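Local coordinates for protein putative sulfurtransferase DsrE (Allochromatium vinosum, PDB 2HY5) that probably carries and transfers sulfur by way of a cysteine persulfide, within a DsrEFH complex that may take part in oxidising intracellular sulfur, at residues 1-6 against 124-129; 33-38 against 116-121; 38-43 against 110-115. All coordinates share one frame; numbering follows the deposited sequence.

Interaction 1. Residues 1-6 against 124-129; sequences MKFALQ and RLVVFG
Two neighbouring parallel strands, 2-6 and 124-128, run side by side with F3, A4, L5 and Q6 opposite R124, L125, V126 and V127. Five backbone hydrogen bonds fasten them. A4 uses both of its peptide groups: its N donates a hydrogen bond to R124 O at 2.9 Å, and its O accepts from V126 N. Q6 N donates to V126 O, approaching from above the carbonyl plane, while F128 N reaches Q6 O at 2.8 Å, nearly along the C=O axis.

R124 has the longest side chain in the contact. Its CB rests against the ring of F3, 3.7 Å from CD1, and CG continues past F3 CE1 at 4.1 Å. A bend at chi2 (-72°) turns the chain, so that the guanidinium lies under the methyl of M1, with M1 CE over one face and 3.3 Å from R124 NH1. The flexible, polarisable thioether of M1 bends at chi3 (102°) to bring CE there, with SD 3.8 Å above the plane toward its rim. NE and NH2 bond to the carbonyl oxygens of T92 and C95 in the DsrH chain, fixing the guanidinium.

Beyond R124 the same face is apolar: L5 CD2 meets V126 CB at 3.7 Å, and L5 also packs on F23 and A24 of helix 16-29. On the other face, small A4 lies near L125 CD1 and lets A118 of helix 113-121 come close. Q6, extended beyond CG, runs alongside V127, with OE1 3.8 Å from V127 CG2. Its NE2 bonds to N8, but the buried OE1 has no polar partner in the model. Largely apolar side chains on both faces of a parallel strand pair, with helices packed on each side, mark the three-layer alpha/beta/alpha sandwich of the DsrE family.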
loop_
_atom_site.group_PDB
_atom_site.type_symbol
_atom_site.label_atom_id
_atom_site.label_comp_id
_atom_site.label_asym_id
_atom_site.label_seq_id
_atom_site.Cartn_x
_atom_site.Cartn_y
_atom_site.Cartn_z
ATOM N N MET A 1 8.148 6.792 30.064
ATOM C CA MET A 1 9.101 6.021 29.220
ATOM C C MET A 1 9.526 6.829 27.999
ATOM O O MET A 1 8.968 7.891 27.721
ATOM C CB MET A 1 8.464 4.706 28.761
ATOM C CG MET A 1 8.111 3.753 29.890
ATOM S SD MET A 1 7.679 2.113 29.279
ATOM C CE MET A 1 9.197 1.214 29.636
ATOM N N LYS A 2 10.522 6.314 27.282
ATOM C CA LYS A 2 11.043 6.958 26.078
ATOM C C LYS A 2 10.604 6.167 24.844
ATOM O O LYS A 2 10.741 4.946 24.801
ATOM C CB LYS A 2 12.573 7.007 26.120
ATOM C CG LYS A 2 13.158 7.683 27.346
ATOM C CD LYS A 2 14.679 7.658 27.287
ATOM C CE LYS A 2 15.308 8.324 28.498
ATOM N NZ LYS A 2 16.796 8.272 28.440
ATOM N N PHE A 3 10.090 6.879 23.846
ATOM C CA PHE A 3 9.613 6.268 22.605
ATOM C C PHE A 3 10.430 6.626 21.377
ATOM O O PHE A 3 10.962 7.727 21.266
ATOM C CB PHE A 3 8.183 6.719 22.301
ATOM C CG PHE A 3 7.142 6.095 23.171
ATOM C CD1 PHE A 3 6.669 4.815 22.899
ATOM C CD2 PHE A 3 6.626 6.789 24.260
ATOM C CE1 PHE A 3 5.690 4.232 23.706
ATOM C CE2 PHE A 3 5.650 6.217 25.070
ATOM C CZ PHE A 3 5.182 4.938 24.794
ATOM N N ALA A 4 10.504 5.674 20.455
ATOM C CA ALA A 4 11.160 5.877 19.174
ATOM C C ALA A 4 10.006 5.594 18.218
ATOM O O ALA A 4 9.427 4.509 18.258
ATOM C CB ALA A 4 12.281 4.866 18.970
ATOM N N LEU A 5 9.638 6.569 17.393
ATOM C CA LEU A 5 8.538 6.369 16.451
ATOM C C LEU A 5 9.058 6.314 15.024
ATOM O O LEU A 5 9.872 7.137 14.621
ATOM C CB LEU A 5 7.510 7.499 16.568
ATOM C CG LEU A 5 6.901 7.750 17.950
ATOM C CD1 LEU A 5 5.826 8.820 17.833
ATOM C CD2 LEU A 5 6.310 6.467 18.515
ATOM N N GLN A 6 8.577 5.337 14.264
ATOM C CA GLN A 6 8.982 5.156 12.879
ATOM C C GLN A 6 7.733 5.274 12.010
ATOM O O GLN A 6 6.720 4.638 12.298
ATOM C CB GLN A 6 9.618 3.773 12.702
ATOM C CG GLN A 6 10.279 3.546 11.344
ATOM C CD GLN A 6 10.736 2.106 11.163
ATOM O OE1 GLN A 6 11.267 1.489 12.089
ATOM N NE2 GLN A 6 10.570 1.579 9.951
ATOM N N ARG A 124 10.565 1.845 23.952
ATOM C CA ARG A 124 9.645 1.229 23.000
ATOM C C ARG A 124 9.820 1.792 21.594
ATOM O O ARG A 124 10.054 2.989 21.418
ATOM C CB ARG A 124 8.198 1.467 23.434
ATOM C CG ARG A 124 7.859 0.955 24.824
ATOM C CD ARG A 124 7.792 -0.556 24.863
ATOM N NE ARG A 124 7.364 -1.029 26.177
ATOM C CZ ARG A 124 8.169 -1.174 27.222
ATOM N NH1 ARG A 124 9.458 -0.890 27.118
ATOM N NH2 ARG A 124 7.679 -1.604 28.377
ATOM N N LEU A 125 9.715 0.913 20.603
ATOM C CA LEU A 125 9.804 1.304 19.200
ATOM C C LEU A 125 8.427 1.034 18.613
ATOM O O LEU A 125 7.997 -0.119 18.523
ATOM C CB LEU A 125 10.845 0.467 18.455
ATOM C CG LEU A 125 10.830 0.597 16.925
ATOM C CD1 LEU A 125 11.215 2.013 16.496
ATOM C CD2 LEU A 125 11.785 -0.423 16.342
ATOM N N VAL A 126 7.738 2.098 18.220
ATOM C CA VAL A 126 6.400 1.972 17.664
ATOM C C VAL A 126 6.447 2.356 16.194
ATOM O O VAL A 126 6.755 3.499 15.850
ATOM C CB VAL A 126 5.407 2.874 18.423
ATOM C CG1 VAL A 126 3.983 2.564 17.992
ATOM C CG2 VAL A 126 5.560 2.654 19.919
ATOM N N VAL A 127 6.143 1.383 15.340
ATOM C CA VAL A 127 6.183 1.564 13.894
ATOM C C VAL A 127 4.800 1.742 13.284
ATOM O O VAL A 127 3.868 0.998 13.589
ATOM C CB VAL A 127 6.868 0.357 13.214
ATOM C CG1 VAL A 127 7.025 0.620 11.713
ATOM C CG2 VAL A 127 8.221 0.098 13.854
ATOM N N PHE A 128 4.678 2.737 12.415
ATOM C CA PHE A 128 3.419 3.024 11.748
ATOM C C PHE A 128 3.634 2.894 10.254
ATOM O O PHE A 128 4.465 3.591 9.677
ATOM C CB PHE A 128 2.944 4.440 12.087
ATOM C CG PHE A 128 2.581 4.626 13.535
ATOM C CD1 PHE A 128 3.564 4.884 14.488
ATOM C CD2 PHE A 128 1.259 4.504 13.951
ATOM C CE1 PHE A 128 3.236 5.016 15.841
ATOM C CE2 PHE A 128 0.916 4.634 15.306
ATOM C CZ PHE A 128 1.909 4.889 16.250
ATOM N N GLY A 129 2.891 1.994 9.626
ATOM C CA GLY A 129 3.052 1.805 8.199
ATOM C C GLY A 129 1.809 1.251 7.547
ATOM O O GLY A 129 0.695 1.500 8.004
#

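Interaction 2. Residues 33-38 against 116-121; sequences EIFRVF and VEAAIQ
Apolar contact between strand 33-38 and helix 116-121 centres on F35. Its CG is anti to the backbone N (chi1 -176°), which carries the ring out from the sheet to the helix. There CD2, on the ring edge, meets A118 CB at 3.7 Å. Over one face lies Q121 CB, 3.9 Å from the centroid of the F35 ring, in a CH-pi contact 14° off the ring normal. A118 suits its place because its small methyl touches both the F35 edge and R36 CB, so the helix can lie close to the strand, and the R36 CB to A118 CB distance is 4.0 Å.

F35 and R36 both point to the helix because the strand carries a beta bulge. F35 has helical backbone angles, and I34 to V37 take three steps where the neighbouring strand 2-7 takes two, from F3 to L5. The helix runs nearly antiparallel to the strand, as expected of one that returns the chain across a parallel alpha/beta sheet to begin the next strand, 124-128.

The charged and polar contacts lie beside this packing. R36, bent at chi3, holds its guanidinium beneath F35 CE2, which lies above the plane toward its rim. R36 NH1 and E117 OE2 are 4.1 Å apart, beyond a salt bridge, and water 1 joins the two residues: it accepts from R36 NH2 at 2.8 Å and donates to E117 OE2 at 2.9 Å. The stronger partner of R36 is D74, through a salt bridge at NE, while NH1 bonds to Q114 O one turn earlier on the helix. The other carboxylate oxygen, E117 OE1, takes a weak hydrogen bond from Q121 NE2 at 3.3 Å, within the helix and one turn apart.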
loop_
_atom_site.group_PDB
_atom_site.type_symbol
_atom_site.label_atom_id
_atom_site.label_comp_id
_atom_site.label_asym_id
_atom_site.label_seq_id
_atom_site.Cartn_x
_atom_site.Cartn_y
_atom_site.Cartn_z
ATOM N N GLU A 33 8.556 10.662 26.949
ATOM C CA GLU A 33 9.510 11.292 26.059
ATOM C C GLU A 33 9.518 10.613 24.695
ATOM O O GLU A 33 9.457 9.390 24.602
ATOM C CB GLU A 33 10.908 11.208 26.664
ATOM C CG GLU A 33 11.999 11.834 25.815
ATOM C CD GLU A 33 13.382 11.608 26.399
ATOM O OE1 GLU A 33 13.587 11.938 27.586
ATOM O OE2 GLU A 33 14.263 11.100 25.668
ATOM N N ILE A 34 9.566 11.409 23.638
ATOM C CA ILE A 34 9.662 10.860 22.295
ATOM C C ILE A 34 11.094 11.217 21.920
ATOM O O ILE A 34 11.407 12.371 21.622
ATOM C CB ILE A 34 8.657 11.513 21.322
ATOM C CG1 ILE A 34 7.237 11.069 21.689
ATOM C CG2 ILE A 34 8.979 11.109 19.879
ATOM C CD1 ILE A 34 6.157 11.608 20.777
ATOM N N PHE A 35 11.966 10.219 21.989
ATOM C CA PHE A 35 13.381 10.391 21.710
ATOM C C PHE A 35 13.654 10.823 20.275
ATOM O O PHE A 35 14.575 11.599 20.019
ATOM C CB PHE A 35 14.120 9.086 22.009
ATOM C CG PHE A 35 15.606 9.179 21.839
ATOM C CD1 PHE A 35 16.396 9.757 22.827
ATOM C CD2 PHE A 35 16.215 8.692 20.690
ATOM C CE1 PHE A 35 17.776 9.849 22.672
ATOM C CE2 PHE A 35 17.593 8.780 20.523
ATOM C CZ PHE A 35 18.376 9.357 21.516
ATOM N N ARG A 36 12.852 10.319 19.341
ATOM C CA ARG A 36 13.035 10.659 17.937
ATOM C C ARG A 36 11.875 10.141 17.097
ATOM O O ARG A 36 11.307 9.092 17.393
ATOM C CB ARG A 36 14.352 10.052 17.436
ATOM C CG ARG A 36 14.688 10.287 15.956
ATOM C CD ARG A 36 16.145 9.895 15.694
ATOM N NE ARG A 36 17.036 10.745 16.479
ATOM C CZ ARG A 36 18.148 10.339 17.084
ATOM N NH1 ARG A 36 18.543 9.077 17.006
ATOM N NH2 ARG A 36 18.854 11.207 17.798
ATOM N N VAL A 37 11.515 10.908 16.074
ATOM C CA VAL A 37 10.468 10.531 15.136
ATOM C C VAL A 37 11.261 10.332 13.854
ATOM O O VAL A 37 11.854 11.277 13.329
ATOM C CB VAL A 37 9.438 11.660 14.930
ATOM C CG1 VAL A 37 8.344 11.195 13.976
ATOM C CG2 VAL A 37 8.832 12.066 16.261
ATOM N N PHE A 38 11.291 9.100 13.366
ATOM C CA PHE A 38 12.061 8.785 12.176
ATOM C C PHE A 38 11.184 8.439 10.979
ATOM O O PHE A 38 10.329 7.561 11.061
ATOM C CB PHE A 38 13.013 7.627 12.484
ATOM C CG PHE A 38 14.066 7.416 11.441
ATOM C CD1 PHE A 38 13.789 6.696 10.285
ATOM C CD2 PHE A 38 15.332 7.970 11.601
ATOM C CE1 PHE A 38 14.758 6.529 9.300
ATOM C CE2 PHE A 38 16.311 7.812 10.624
ATOM C CZ PHE A 38 16.025 7.091 9.469
ATOM N N VAL A 116 18.239 3.195 14.211
ATOM C CA VAL A 116 18.727 2.113 15.055
ATOM C C VAL A 116 19.152 2.686 16.401
ATOM O O VAL A 116 18.876 2.108 17.452
ATOM C CB VAL A 116 19.922 1.399 14.395
ATOM C CG1 VAL A 116 20.442 0.299 15.308
ATOM C CG2 VAL A 116 19.492 0.819 13.049
ATOM N N GLU A 117 19.809 3.837 16.359
ATOM C CA GLU A 117 20.269 4.504 17.565
ATOM C C GLU A 117 19.092 4.775 18.505
ATOM O O GLU A 117 19.191 4.554 19.715
ATOM C CB GLU A 117 20.957 5.818 17.190
ATOM C CG GLU A 117 22.204 6.103 17.997
ATOM C CD GLU A 117 21.899 6.432 19.437
ATOM O OE1 GLU A 117 22.627 5.939 20.325
ATOM O OE2 GLU A 117 20.939 7.191 19.680
ATOM N N ALA A 118 17.978 5.242 17.945
ATOM C CA ALA A 118 16.788 5.546 18.738
ATOM C C ALA A 118 16.174 4.280 19.324
ATOM O O ALA A 118 15.677 4.291 20.452
ATOM C CB ALA A 118 15.751 6.285 17.883
ATOM N N ALA A 119 16.201 3.196 18.551
ATOM C CA ALA A 119 15.660 1.919 19.005
ATOM C C ALA A 119 16.453 1.428 20.207
ATOM O O ALA A 119 15.911 0.768 21.097
ATOM C CB ALA A 119 15.721 0.886 17.877
ATOM N N ILE A 120 17.739 1.755 20.237
ATOM C CA ILE A 120 18.600 1.353 21.343
ATOM C C ILE A 120 18.341 2.203 22.587
ATOM O O ILE A 120 18.267 1.682 23.700
ATOM C CB ILE A 120 20.094 1.483 20.962
ATOM C CG1 ILE A 120 20.429 0.499 19.835
ATOM C CG2 ILE A 120 20.967 1.234 22.181
ATOM C CD1 ILE A 120 21.868 0.566 19.359
ATOM N N GLN A 121 18.191 3.509 22.388
ATOM C CA GLN A 121 17.973 4.433 23.497
ATOM C C GLN A 121 16.561 4.438 24.067
ATOM O O GLN A 121 16.381 4.621 25.269
ATOM C CB GLN A 121 18.339 5.857 23.070
ATOM C CG GLN A 121 19.790 6.034 22.646
ATOM C CD GLN A 121 20.767 5.660 23.744
ATOM O OE1 GLN A 121 20.591 6.043 24.901
ATOM N NE2 GLN A 121 21.813 4.920 23.383
HETATM O O HOH W 1 21.130 9.848 18.538
#

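Interaction 3. Residues 38-43 against 110-115; sequences FFYHDG and SGLGQL
Beside the putative persulfide cysteine C78, the C-terminal end of strand 33-39 and the residues after it pack against the start of helix 113-121. Three side chains interlock here: F38, L112 and L115, with Y40 adding a fourth at the end.

F38 carries its CG anti to the backbone N (chi1 -167°), so its ring stands out from the sheet under the helix. L115 CB sits over the ring centre, 3.6 Å from the F38 centroid and 5° off the normal, a CH-pi contact in which the pi face accepts the weakly polar C-H. The edge of the same ring meets the backbone leading into the helix: F38 CE2 is 3.7 Å from G111 O. That oxygen also accepts from Q114 N.

L112 bridges the two aromatics through one methyl. Its CD1 touches F38 CZ at 3.7 Å and lies over a face of Y40, 3.5 Å from CE1 and offset toward the ring's rim. Its other methyl, CD2, sits 3.5 Å from Y40 OH. A branched leucine fits because CD1 meets both rings while CD2 reaches the hydroxyl end of Y40. The Y40 hydroxyl bonds to E24 O of the dsrF chain, tying the ring to the neighbouring subunit. F38 and Y40 both touch C78, the Y40 side chain lying about 3 Å away at the nearest atoms. Aromatic and aliphatic groups so placed at the C-terminal edge of a parallel sheet, where alpha/beta proteins commonly hold their active sites, form a mostly apolar wall beside C78, consistent with a sulfur-carrying site.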
loop_
_atom_site.group_PDB
_atom_site.type_symbol
_atom_site.label_atom_id
_atom_site.label_comp_id
_atom_site.label_asym_id
_atom_site.label_seq_id
_atom_site.Cartn_x
_atom_site.Cartn_y
_atom_site.Cartn_z
ATOM N N PHE A 38 11.291 9.100 13.366
ATOM C CA PHE A 38 12.061 8.785 12.176
ATOM C C PHE A 38 11.184 8.439 10.979
ATOM O O PHE A 38 10.329 7.561 11.061
ATOM C CB PHE A 38 13.013 7.627 12.484
ATOM C CG PHE A 38 14.066 7.416 11.441
ATOM C CD1 PHE A 38 13.789 6.696 10.285
ATOM C CD2 PHE A 38 15.332 7.970 11.601
ATOM C CE1 PHE A 38 14.758 6.529 9.300
ATOM C CE2 PHE A 38 16.311 7.812 10.624
ATOM C CZ PHE A 38 16.025 7.091 9.469
ATOM N N PHE A 39 11.395 9.149 9.875
ATOM C CA PHE A 39 10.625 8.909 8.661
ATOM C C PHE A 39 11.448 8.097 7.674
ATOM O O PHE A 39 12.556 8.489 7.300
ATOM C CB PHE A 39 10.187 10.237 8.036
ATOM C CG PHE A 39 9.317 11.068 8.937
ATOM C CD1 PHE A 39 9.880 11.946 9.857
ATOM C CD2 PHE A 39 7.937 10.946 8.893
ATOM C CE1 PHE A 39 9.074 12.697 10.716
ATOM C CE2 PHE A 39 7.125 11.690 9.744
ATOM C CZ PHE A 39 7.696 12.564 10.659
ATOM N N TYR A 40 10.899 6.956 7.262
ATOM C CA TYR A 40 11.576 6.052 6.337
ATOM C C TYR A 40 10.638 5.688 5.182
ATOM O O TYR A 40 9.438 5.937 5.260
ATOM C CB TYR A 40 12.018 4.789 7.084
ATOM C CG TYR A 40 13.052 3.969 6.353
ATOM C CD1 TYR A 40 14.122 4.585 5.700
ATOM C CD2 TYR A 40 12.981 2.576 6.331
ATOM C CE1 TYR A 40 15.092 3.837 5.043
ATOM C CE2 TYR A 40 13.951 1.817 5.678
ATOM C CZ TYR A 40 15.003 2.454 5.036
ATOM O OH TYR A 40 15.971 1.719 4.387
ATOM N N HIS A 41 11.182 5.088 4.127
ATOM C CA HIS A 41 10.381 4.732 2.948
ATOM C C HIS A 41 9.660 6.009 2.490
ATOM O O HIS A 41 10.213 7.102 2.593
ATOM C CB HIS A 41 9.343 3.651 3.284
ATOM C CG HIS A 41 9.918 2.404 3.885
ATOM N ND1 HIS A 41 10.838 1.612 3.234
ATOM C CD2 HIS A 41 9.663 1.787 5.065
ATOM C CE1 HIS A 41 11.125 0.563 3.982
ATOM N NE2 HIS A 41 10.425 0.646 5.100
ATOM N N ASP A 42 8.431 5.874 1.993
ATOM C CA ASP A 42 7.655 7.036 1.552
ATOM C C ASP A 42 7.383 7.988 2.715
ATOM O O ASP A 42 6.893 9.099 2.520
ATOM C CB ASP A 42 6.323 6.596 0.937
ATOM C CG ASP A 42 6.412 6.377 -0.561
ATOM O OD1 ASP A 42 7.518 6.523 -1.126
ATOM O OD2 ASP A 42 5.369 6.059 -1.174
ATOM N N GLY A 43 7.703 7.542 3.926
ATOM C CA GLY A 43 7.505 8.375 5.096
ATOM C C GLY A 43 8.279 9.676 4.997
ATOM O O GLY A 43 7.885 10.682 5.585
ATOM N N SER A 110 19.120 12.828 7.856
ATOM C CA SER A 110 20.265 12.156 8.445
ATOM C C SER A 110 20.320 10.680 8.077
ATOM O O SER A 110 19.467 10.179 7.343
ATOM C CB SER A 110 20.236 12.313 9.964
ATOM O OG SER A 110 21.486 11.947 10.514
ATOM N N GLY A 111 21.328 9.990 8.600
ATOM C CA GLY A 111 21.505 8.578 8.309
ATOM C C GLY A 111 20.537 7.625 8.983
ATOM O O GLY A 111 19.935 7.931 10.015
ATOM N N LEU A 112 20.403 6.445 8.385
ATOM C CA LEU A 112 19.518 5.411 8.890
ATOM C C LEU A 112 19.976 4.976 10.281
ATOM O O LEU A 112 19.190 4.446 11.072
ATOM C CB LEU A 112 19.527 4.223 7.920
ATOM C CG LEU A 112 18.382 3.210 7.960
ATOM C CD1 LEU A 112 17.044 3.928 7.924
ATOM C CD2 LEU A 112 18.513 2.263 6.764
ATOM N N GLY A 113 21.253 5.200 10.579
ATOM C CA GLY A 113 21.775 4.842 11.886
ATOM C C GLY A 113 21.063 5.568 13.021
ATOM O O GLY A 113 21.082 5.109 14.167
ATOM N N GLN A 114 20.438 6.702 12.713
ATOM C CA GLN A 114 19.712 7.466 13.723
ATOM C C GLN A 114 18.464 6.703 14.161
ATOM O O GLN A 114 17.962 6.897 15.269
ATOM C CB GLN A 114 19.312 8.845 13.179
ATOM C CG GLN A 114 20.486 9.745 12.807
ATOM C CD GLN A 114 21.383 10.051 13.993
ATOM O OE1 GLN A 114 20.990 10.763 14.921
ATOM N NE2 GLN A 114 22.594 9.506 13.972
ATOM N N LEU A 115 17.961 5.836 13.288
ATOM C CA LEU A 115 16.783 5.036 13.611
ATOM C C LEU A 115 17.194 3.929 14.577
ATOM O O LEU A 115 16.581 3.737 15.627
ATOM C CB LEU A 115 16.188 4.408 12.346
ATOM C CG LEU A 115 15.091 3.363 12.591
ATOM C CD1 LEU A 115 13.900 4.013 13.273
ATOM C CD2 LEU A 115 14.675 2.731 11.268
#

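In the fold
Strands 2-7 and 33-39 are neighbours in the sheet, so interaction 1 touches the other two through backbone bonds such as F3 N to E33 O and L5 O to F38 N. Interactions 2 and 3 follow one another along the same strand and the same helix, 113-121, and share F38; R36 NH1 and Q114 O link them. Interaction 1 is mainly buried and relies on a backbone ladder, flanked by DsrH along its length and by dsrF on the face of L125 and V127. Interaction 2 is partly exposed and mixes aromatic packing with charge and water. Interaction 3, buried and largely apolar, lies nearest C78; dsrF reaches all three.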